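Local coordinates for VP2 (Primate bocaparvovirus 1, PDB 7L0Y), which self-assembles into the T=1 icosahedral capsid of this parvovirus, a shell of 60 capsid-protein copies about 26 nm in diameter, at residues V31-T36 against C454-E459; P100-V105 against T219-C224. All blocks are in the same frame, centred on the assembly; numbering follows the deposited sequence.

How the interactions relate
The two interactions are the outer seams of the inner BIDG sheet, their centres about 9 Å apart, separated by the pairing of 446-462 with 95-118. Interaction 1 pairs strands 30-42 and 446-462; interaction 2 pairs 95-118 and 215-232. Between them K101 N lies 2.7 Å from V457 O and E455 N 2.8 Å from Q104 O, both probable hydrogen bonds. None of the touching residues of interaction 1 is exposed, whereas interaction 2 exposes T219 and N221. Interaction 1 is regular, with six backbone hydrogen bonds and an indole N-H bound to a hydroxyl. Interaction 2 runs from regular pairing into a break in strand 215-232, where a weak bond is accompanied by proline, phenylalanine and methionine packing.

Interaction 1. Residues V31-T36 against C454-E459; sequences VVTKNT and CEIVWE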
ATOM      1  N   VAL A  31       6.414  -1.940  88.407  1.00 13.55           N
ATOM      2  CA  VAL A  31       7.539  -2.333  89.235  1.00 13.55           C
ATOM      3  C   VAL A  31       7.813  -3.794  88.940  1.00 13.55           C
ATOM      4  O   VAL A  31       6.894  -4.615  88.950  1.00 13.55           O
ATOM      5  CB  VAL A  31       7.264  -2.111  90.733  1.00 12.81           C
ATOM      6  CG1 VAL A  31       8.390  -2.665  91.566  1.00 12.81           C
ATOM      7  CG2 VAL A  31       7.095  -0.641  91.013  1.00 12.81           C
ATOM      8  N   VAL A  32       9.061  -4.110  88.637  1.00 12.51           N
ATOM      9  CA  VAL A  32       9.477  -5.481  88.397  1.00 12.51           C
ATOM     10  C   VAL A  32      10.354  -5.909  89.556  1.00 12.51           C
ATOM     11  O   VAL A  32      11.336  -5.237  89.870  1.00 12.51           O
ATOM     12  CB  VAL A  32      10.222  -5.627  87.062  1.00 13.76           C
ATOM     13  CG1 VAL A  32      10.719  -7.037  86.908  1.00 13.76           C
ATOM     14  CG2 VAL A  32       9.314  -5.265  85.926  1.00 13.76           C
ATOM     15  N   THR A  33       9.989  -7.005  90.201  1.00 12.37           N
ATOM     16  CA  THR A  33      10.804  -7.595  91.248  1.00 12.37           C
ATOM     17  C   THR A  33      11.384  -8.901  90.736  1.00 12.37           C
ATOM     18  O   THR A  33      10.692  -9.675  90.076  1.00 12.37           O
ATOM     19  CB  THR A  33       9.998  -7.822  92.530  1.00 13.04           C
ATOM     20  OG1 THR A  33       8.852  -8.632  92.254  1.00 13.04           O
ATOM     21  CG2 THR A  33       9.559  -6.504  93.136  1.00 13.04           C
ATOM     22  N   LYS A  34      12.659  -9.126  91.023  1.00 11.44           N
ATOM     23  CA  LYS A  34      13.358 -10.345  90.655  1.00 11.44           C
ATOM     24  C   LYS A  34      13.985 -10.925  91.905  1.00 11.44           C
ATOM     25  O   LYS A  34      14.646 -10.209  92.655  1.00 11.44           O
ATOM     26  CB  LYS A  34      14.434 -10.074  89.612  1.00 13.05           C
ATOM     27  CG  LYS A  34      13.909  -9.595  88.299  1.00 13.05           C
ATOM     28  CD  LYS A  34      15.035  -9.389  87.321  1.00 13.05           C
ATOM     29  CE  LYS A  34      16.001  -8.323  87.792  1.00 13.05           C
ATOM     30  NZ  LYS A  34      15.377  -6.973  87.893  1.00 13.05           N
ATOM     31  N   ASN A  35      13.776 -12.210  92.132  1.00 11.95           N
ATOM     32  CA  ASN A  35      14.299 -12.876  93.310  1.00 11.95           C
ATOM     33  C   ASN A  35      14.767 -14.268  92.946  1.00 11.95           C
ATOM     34  O   ASN A  35      14.060 -15.000  92.262  1.00 11.95           O
ATOM     35  CB  ASN A  35      13.246 -12.976  94.408  1.00 14.26           C
ATOM     36  CG  ASN A  35      13.028 -11.683  95.125  1.00 14.26           C
ATOM     37  OD1 ASN A  35      13.791 -11.330  96.011  1.00 14.26           O
ATOM     38  ND2 ASN A  35      11.989 -10.958  94.745  1.00 14.26           N
ATOM     39  N   THR A  36      15.947 -14.633  93.410  1.00 11.35           N
ATOM     40  CA  THR A  36      16.439 -15.989  93.274  1.00 11.35           C
ATOM     41  C   THR A  36      16.756 -16.502  94.662  1.00 11.35           C
ATOM     42  O   THR A  36      17.294 -15.766  95.488  1.00 11.35           O
ATOM     43  CB  THR A  36      17.690 -16.073  92.402  1.00 10.72           C
ATOM     44  OG1 THR A  36      17.499 -15.311  91.218  1.00 10.72           O
ATOM     45  CG2 THR A  36      17.912 -17.488  91.971  1.00 10.72           C
ATOM     46  N   CYS A 454      11.927 -16.152  91.023  1.00 14.24           N
ATOM     47  CA  CYS A 454      10.593 -15.606  90.841  1.00 14.24           C
ATOM     48  C   CYS A 454      10.738 -14.207  90.272  1.00 14.24           C
ATOM     49  O   CYS A 454      11.612 -13.451  90.696  1.00 14.24           O
ATOM     50  CB  CYS A 454       9.830 -15.576  92.165  1.00 19.49           C
ATOM     51  SG  CYS A 454       8.128 -15.001  92.066  1.00 19.49           S
ATOM     52  N   GLU A 455       9.911 -13.874  89.294  1.00 15.28           N
ATOM     53  CA  GLU A 455       9.908 -12.539  88.724  1.00 15.28           C
ATOM     54  C   GLU A 455       8.473 -12.081  88.539  1.00 15.28           C
ATOM     55  O   GLU A 455       7.716 -12.698  87.789  1.00 15.28           O
ATOM     56  CB  GLU A 455      10.665 -12.522  87.404  1.00 20.41           C
ATOM     57  CG  GLU A 455      10.780 -11.169  86.769  1.00 20.41           C
ATOM     58  CD  GLU A 455      11.658 -11.202  85.547  1.00 20.41           C
ATOM     59  OE1 GLU A 455      12.197 -12.285  85.245  1.00 20.41           O
ATOM     60  OE2 GLU A 455      11.804 -10.158  84.877  1.00 20.41           O
ATOM     61  N   ILE A 456       8.102 -11.003  89.216  1.00 13.14           N
ATOM     62  CA  ILE A 456       6.741 -10.489  89.170  1.00 13.14           C
ATOM     63  C   ILE A 456       6.768  -9.099  88.566  1.00 13.14           C
ATOM     64  O   ILE A 456       7.579  -8.261  88.965  1.00 13.14           O
ATOM     65  CB  ILE A 456       6.080 -10.452  90.556  1.00 13.75           C
ATOM     66  CG1 ILE A 456       5.940 -11.855  91.120  1.00 13.75           C
ATOM     67  CG2 ILE A 456       4.710  -9.843  90.469  1.00 13.75           C
ATOM     68  CD1 ILE A 456       5.407 -11.868  92.498  1.00 13.75           C
ATOM     69  N   VAL A 457       5.892  -8.858  87.604  1.00 13.21           N
ATOM     70  CA  VAL A 457       5.611  -7.512  87.133  1.00 13.21           C
ATOM     71  C   VAL A 457       4.441  -6.980  87.944  1.00 13.21           C
ATOM     72  O   VAL A 457       3.387  -7.613  88.021  1.00 13.21           O
ATOM     73  CB  VAL A 457       5.302  -7.494  85.633  1.00 11.43           C
ATOM     74  CG1 VAL A 457       4.946  -6.097  85.199  1.00 11.43           C
ATOM     75  CG2 VAL A 457       6.491  -7.995  84.857  1.00 11.43           C
ATOM     76  N   TRP A 458       4.634  -5.834  88.570  1.00 12.49           N
ATOM     77  CA  TRP A 458       3.615  -5.217  89.399  1.00 12.49           C
ATOM     78  C   TRP A 458       3.053  -4.022  88.650  1.00 12.49           C
ATOM     79  O   TRP A 458       3.799  -3.112  88.290  1.00 12.49           O
ATOM     80  CB  TRP A 458       4.205  -4.780  90.733  1.00 12.18           C
ATOM     81  CG  TRP A 458       4.692  -5.903  91.560  1.00 12.18           C
ATOM     82  CD1 TRP A 458       5.922  -6.464  91.521  1.00 12.18           C
ATOM     83  CD2 TRP A 458       3.977  -6.576  92.592  1.00 12.18           C
ATOM     84  NE1 TRP A 458       6.013  -7.466  92.441  1.00 12.18           N
ATOM     85  CE2 TRP A 458       4.829  -7.551  93.118  1.00 12.18           C
ATOM     86  CE3 TRP A 458       2.697  -6.447  93.120  1.00 12.18           C
ATOM     87  CZ2 TRP A 458       4.443  -8.397  94.139  1.00 12.18           C
ATOM     88  CZ3 TRP A 458       2.320  -7.279  94.127  1.00 12.18           C
ATOM     89  CH2 TRP A 458       3.184  -8.245  94.628  1.00 12.18           C
ATOM     90  N   GLU A 459       1.752  -4.029  88.406  1.00 14.50           N
ATOM     91  CA  GLU A 459       1.101  -2.840  87.885  1.00 14.50           C
ATOM     92  C   GLU A 459       0.899  -1.861  89.029  1.00 14.50           C
ATOM     93  O   GLU A 459       0.311  -2.203  90.054  1.00 14.50           O
ATOM     94  CB  GLU A 459      -0.228  -3.191  87.230  1.00 18.35           C
ATOM     95  CG  GLU A 459      -0.890  -2.020  86.559  1.00 18.35           C
ATOM     96  CD  GLU A 459      -2.195  -2.395  85.898  1.00 18.35           C
ATOM     97  OE1 GLU A 459      -2.574  -3.582  85.965  1.00 18.35           O
ATOM     98  OE2 GLU A 459      -2.854  -1.504  85.325  1.00 18.35           O
TER
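V31-T36 and C454-E459 pair as the antiparallel betaB and betaI strands of the viral jelly roll, V31 opposite W458 and N35 opposite C454. Six backbone hydrogen bonds join the hydrogen-bonded pairs V31-W458, T33-I456 and N35-C454, two to each; T33 N to I456 O, for example, spans 3.0 Å. Between them, at the non-hydrogen-bonded pairs, CA-H groups of V32 and K34 lean on the carbonyl oxygens of I456 and C454.

On the buried face, the W458 indole turns its N-H edge to T33 on the other strand. Its NE1 donates to T33 OG1 at 3.1 Å, with an N-H...O angle of 153° and the oxygen only 1° out of the indole plane. T33 presents that oxygen by holding OG1 between its backbone N and carbonyl carbon (chi1 56°), while T33 CG2 sits 3.7 Å from W458 NE1. I456 CG2 lies over one face of the indole, offset toward the rim, and V31 O is at the ring edge. Residues of helix 79-82 and F83 pack against this side.

The opposite face is partly exposed and looks toward the capsid interior. V32 CG2 meets V457 CG2 at 4.1 Å, and the aliphatic parts of K34 and E455 run side by side, CG to CG 3.8 Å. K34 NZ stays 5.7 Å from E455 OE2 and bonds instead to G23 O. A mixed face of valines and charged side chains turned inward, and a mostly buried face built round one indole, fit the BIDG sheet of parvovirus capsid proteins.

Interaction 2. Residues P100-V105 against T219-C224; sequences PKAMQV and TFNFDC
M103 and F220 form the antiparallel hydrogen-bonded pair at the heart of this contact, each satisfying the other's backbone. M103 N donates to F220 O at 2.7 Å and F220 N to M103 O at 2.8 Å, the latter donor tilted 28° from the carbonyl plane. Two residues along, past the non-hydrogen-bonded pair A102-N221, K101 O receives F222 N in a weak bond, bent to 128° at the hydrogen. K101 N goes to V457 O, a probable hydrogen bond, and A102 O takes V457 N; two residues facing V457 make a classic beta bulge. Backbone bonds also join Q104 with E455 and V105 with F218, and C224 O is taken by R99 NH1.

The weak F222 bond is accompanied by side-chain packing. F222 CG lies anti to its carbonyl carbon (chi1 -69°), and the ring turns one face to P100, whose CB stands 3.6 Å from the centroid, almost on the normal, as a CH-pi contact. F220 CE2 covers the opposite face, toward the rim. The extended M103 chain brings SD obliquely to the same ring, 3.8 Å from F222 CZ, a Met-aromatic contact. On the more exposed side, Q104 CG and T219 CG2 lie alongside each other.

Strand 446-462 flanks 100-105 on the edge away from 219-224, its I456 touching both P100 and M103, while M418 of strand 416-418 and the loop residue P422 pack on F222.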
ATOM      1  N   PRO A 100      -0.137  -7.255  91.527  1.00 16.14           N
ATOM      2  CA  PRO A 100       0.677  -8.120  90.673  1.00 16.14           C
ATOM      3  C   PRO A 100       0.010  -8.300  89.319  1.00 16.14           C
ATOM      4  O   PRO A 100      -1.213  -8.383  89.220  1.00 16.14           O
ATOM      5  CB  PRO A 100       0.737  -9.430  91.458  1.00 14.76           C
ATOM      6  CG  PRO A 100      -0.486  -9.422  92.261  1.00 14.76           C
ATOM      7  CD  PRO A 100      -0.764  -8.007  92.623  1.00 14.76           C
ATOM      8  N   LYS A 101       0.823  -8.339  88.271  1.00 17.57           N
ATOM      9  CA  LYS A 101       0.340  -8.443  86.903  1.00 17.57           C
ATOM     10  C   LYS A 101       0.756  -9.747  86.240  1.00 17.57           C
ATOM     11  O   LYS A 101      -0.095 -10.550  85.857  1.00 17.57           O
ATOM     12  CB  LYS A 101       0.844  -7.256  86.083  1.00 18.37           C
ATOM     13  CG  LYS A 101       0.326  -7.228  84.671  1.00 18.37           C
ATOM     14  CD  LYS A 101       0.921  -6.071  83.907  1.00 18.37           C
ATOM     15  CE  LYS A 101       0.526  -6.110  82.448  1.00 18.37           C
ATOM     16  NZ  LYS A 101      -0.943  -5.949  82.289  1.00 18.37           N
ATOM     17  N   ALA A 102       2.054  -9.964  86.076  1.00 17.05           N
ATOM     18  CA  ALA A 102       2.575 -11.186  85.496  1.00 17.05           C
ATOM     19  C   ALA A 102       3.570 -11.803  86.463  1.00 17.05           C
ATOM     20  O   ALA A 102       4.235 -11.099  87.222  1.00 17.05           O
ATOM     21  CB  ALA A 102       3.240 -10.927  84.147  1.00 16.09           C
ATOM     22  N   MET A 103       3.653 -13.125  86.441  1.00 18.76           N
ATOM     23  CA  MET A 103       4.565 -13.854  87.304  1.00 18.76           C
ATOM     24  C   MET A 103       5.295 -14.901  86.483  1.00 18.76           C
ATOM     25  O   MET A 103       4.717 -15.519  85.590  1.00 18.76           O
ATOM     26  CB  MET A 103       3.821 -14.508  88.457  1.00 22.53           C
ATOM     27  CG  MET A 103       4.704 -15.189  89.469  1.00 22.53           C
ATOM     28  SD  MET A 103       3.745 -15.742  90.884  1.00 22.53           S
ATOM     29  CE  MET A 103       4.992 -16.576  91.852  1.00 22.53           C
ATOM     30  N   GLN A 104       6.576 -15.076  86.770  1.00 17.27           N
ATOM     31  CA  GLN A 104       7.406 -16.035  86.058  1.00 17.27           C
ATOM     32  C   GLN A 104       8.295 -16.728  87.074  1.00 17.27           C
ATOM     33  O   GLN A 104       9.033 -16.062  87.801  1.00 17.27           O
ATOM     34  CB  GLN A 104       8.233 -15.326  84.992  1.00 20.83           C
ATOM     35  CG  GLN A 104       8.963 -16.214  84.037  1.00 20.83           C
ATOM     36  CD  GLN A 104       9.617 -15.408  82.940  1.00 20.83           C
ATOM     37  OE1 GLN A 104       9.438 -14.195  82.864  1.00 20.83           O
ATOM     38  NE2 GLN A 104      10.385 -16.073  82.089  1.00 20.83           N
ATOM     39  N   VAL A 105       8.223 -18.051  87.134  1.00 16.11           N
ATOM     40  CA  VAL A 105       9.039 -18.838  88.046  1.00 16.11           C
ATOM     41  C   VAL A 105       9.901 -19.786  87.233  1.00 16.11           C
ATOM     42  O   VAL A 105       9.392 -20.511  86.375  1.00 16.11           O
ATOM     43  CB  VAL A 105       8.181 -19.617  89.056  1.00 16.20           C
ATOM     44  CG1 VAL A 105       9.058 -20.512  89.888  1.00 16.20           C
ATOM     45  CG2 VAL A 105       7.435 -18.666  89.948  1.00 16.20           C
ATOM     46  N   THR A 219       4.831 -19.697  84.102  1.00 22.11           N
ATOM     47  CA  THR A 219       4.343 -18.332  83.997  1.00 22.11           C
ATOM     48  C   THR A 219       2.892 -18.258  84.438  1.00 22.11           C
ATOM     49  O   THR A 219       2.125 -19.210  84.297  1.00 22.11           O
ATOM     50  CB  THR A 219       4.479 -17.773  82.579  1.00 22.18           C
ATOM     51  OG1 THR A 219       3.828 -18.644  81.650  1.00 22.18           O
ATOM     52  CG2 THR A 219       5.932 -17.612  82.202  1.00 22.18           C
ATOM     53  N   PHE A 220       2.531 -17.110  84.995  1.00 23.02           N
ATOM     54  CA  PHE A 220       1.194 -16.893  85.514  1.00 23.02           C
ATOM     55  C   PHE A 220       0.815 -15.446  85.258  1.00 23.02           C
ATOM     56  O   PHE A 220       1.615 -14.545  85.502  1.00 23.02           O
ATOM     57  CB  PHE A 220       1.135 -17.213  87.009  1.00 23.36           C
ATOM     58  CG  PHE A 220      -0.212 -17.023  87.616  1.00 23.36           C
ATOM     59  CD1 PHE A 220      -1.166 -18.013  87.528  1.00 23.36           C
ATOM     60  CD2 PHE A 220      -0.530 -15.850  88.275  1.00 23.36           C
ATOM     61  CE1 PHE A 220      -2.400 -17.841  88.087  1.00 23.36           C
ATOM     62  CE2 PHE A 220      -1.767 -15.672  88.829  1.00 23.36           C
ATOM     63  CZ  PHE A 220      -2.701 -16.668  88.736  1.00 23.36           C
ATOM     64  N   ASN A 221      -0.398 -15.227  84.774  1.00 24.36           N
ATOM     65  CA  ASN A 221      -0.920 -13.884  84.563  1.00 24.36           C
ATOM     66  C   ASN A 221      -1.959 -13.591  85.629  1.00 24.36           C
ATOM     67  O   ASN A 221      -3.030 -14.199  85.644  1.00 24.36           O
ATOM     68  CB  ASN A 221      -1.510 -13.727  83.169  1.00 26.84           C
ATOM     69  CG  ASN A 221      -0.462 -13.761  82.098  1.00 26.84           C
ATOM     70  OD1 ASN A 221      -0.579 -14.491  81.121  1.00 26.84           O
ATOM     71  ND2 ASN A 221       0.574 -12.961  82.269  1.00 26.84           N
ATOM     72  N   PHE A 222      -1.631 -12.668  86.523  1.00 25.88           N
ATOM     73  CA  PHE A 222      -2.591 -12.193  87.504  1.00 25.88           C
ATOM     74  C   PHE A 222      -3.675 -11.365  86.838  1.00 25.88           C
ATOM     75  O   PHE A 222      -3.394 -10.458  86.053  1.00 25.88           O
ATOM     76  CB  PHE A 222      -1.901 -11.333  88.553  1.00 23.11           C
ATOM     77  CG  PHE A 222      -0.986 -12.074  89.459  1.00 23.11           C
ATOM     78  CD1 PHE A 222      -1.455 -12.614  90.640  1.00 23.11           C
ATOM     79  CD2 PHE A 222       0.347 -12.218  89.146  1.00 23.11           C
ATOM     80  CE1 PHE A 222      -0.615 -13.280  91.487  1.00 23.11           C
ATOM     81  CE2 PHE A 222       1.191 -12.886  89.990  1.00 23.11           C
ATOM     82  CZ  PHE A 222       0.712 -13.422  91.159  1.00 23.11           C
ATOM     83  N   ASP A 223      -4.922 -11.678  87.156  1.00 30.89           N
ATOM     84  CA  ASP A 223      -6.018 -10.736  86.995  1.00 30.89           C
ATOM     85  C   ASP A 223      -6.512 -10.424  88.407  1.00 30.89           C
ATOM     86  O   ASP A 223      -7.179 -11.240  89.042  1.00 30.89           O
ATOM     87  CB  ASP A 223      -7.117 -11.306  86.104  1.00 37.45           C
ATOM     88  CG  ASP A 223      -8.219 -10.310  85.843  1.00 37.45           C
ATOM     89  OD1 ASP A 223      -7.943  -9.289  85.183  1.00 37.45           O
ATOM     90  OD2 ASP A 223      -9.359 -10.548  86.294  1.00 37.45           O
ATOM     91  N   CYS A 224      -6.189  -9.230  88.891  1.00 29.18           N
ATOM     92  CA  CYS A 224      -6.222  -8.961  90.318  1.00 29.18           C
ATOM     93  C   CYS A 224      -6.852  -7.617  90.628  1.00 29.18           C
ATOM     94  O   CYS A 224      -6.785  -6.669  89.844  1.00 29.18           O
ATOM     95  CB  CYS A 224      -4.819  -9.001  90.935  1.00 29.32           C
ATOM     96  SG  CYS A 224      -4.123 -10.642  91.088  1.00 29.32           S
TER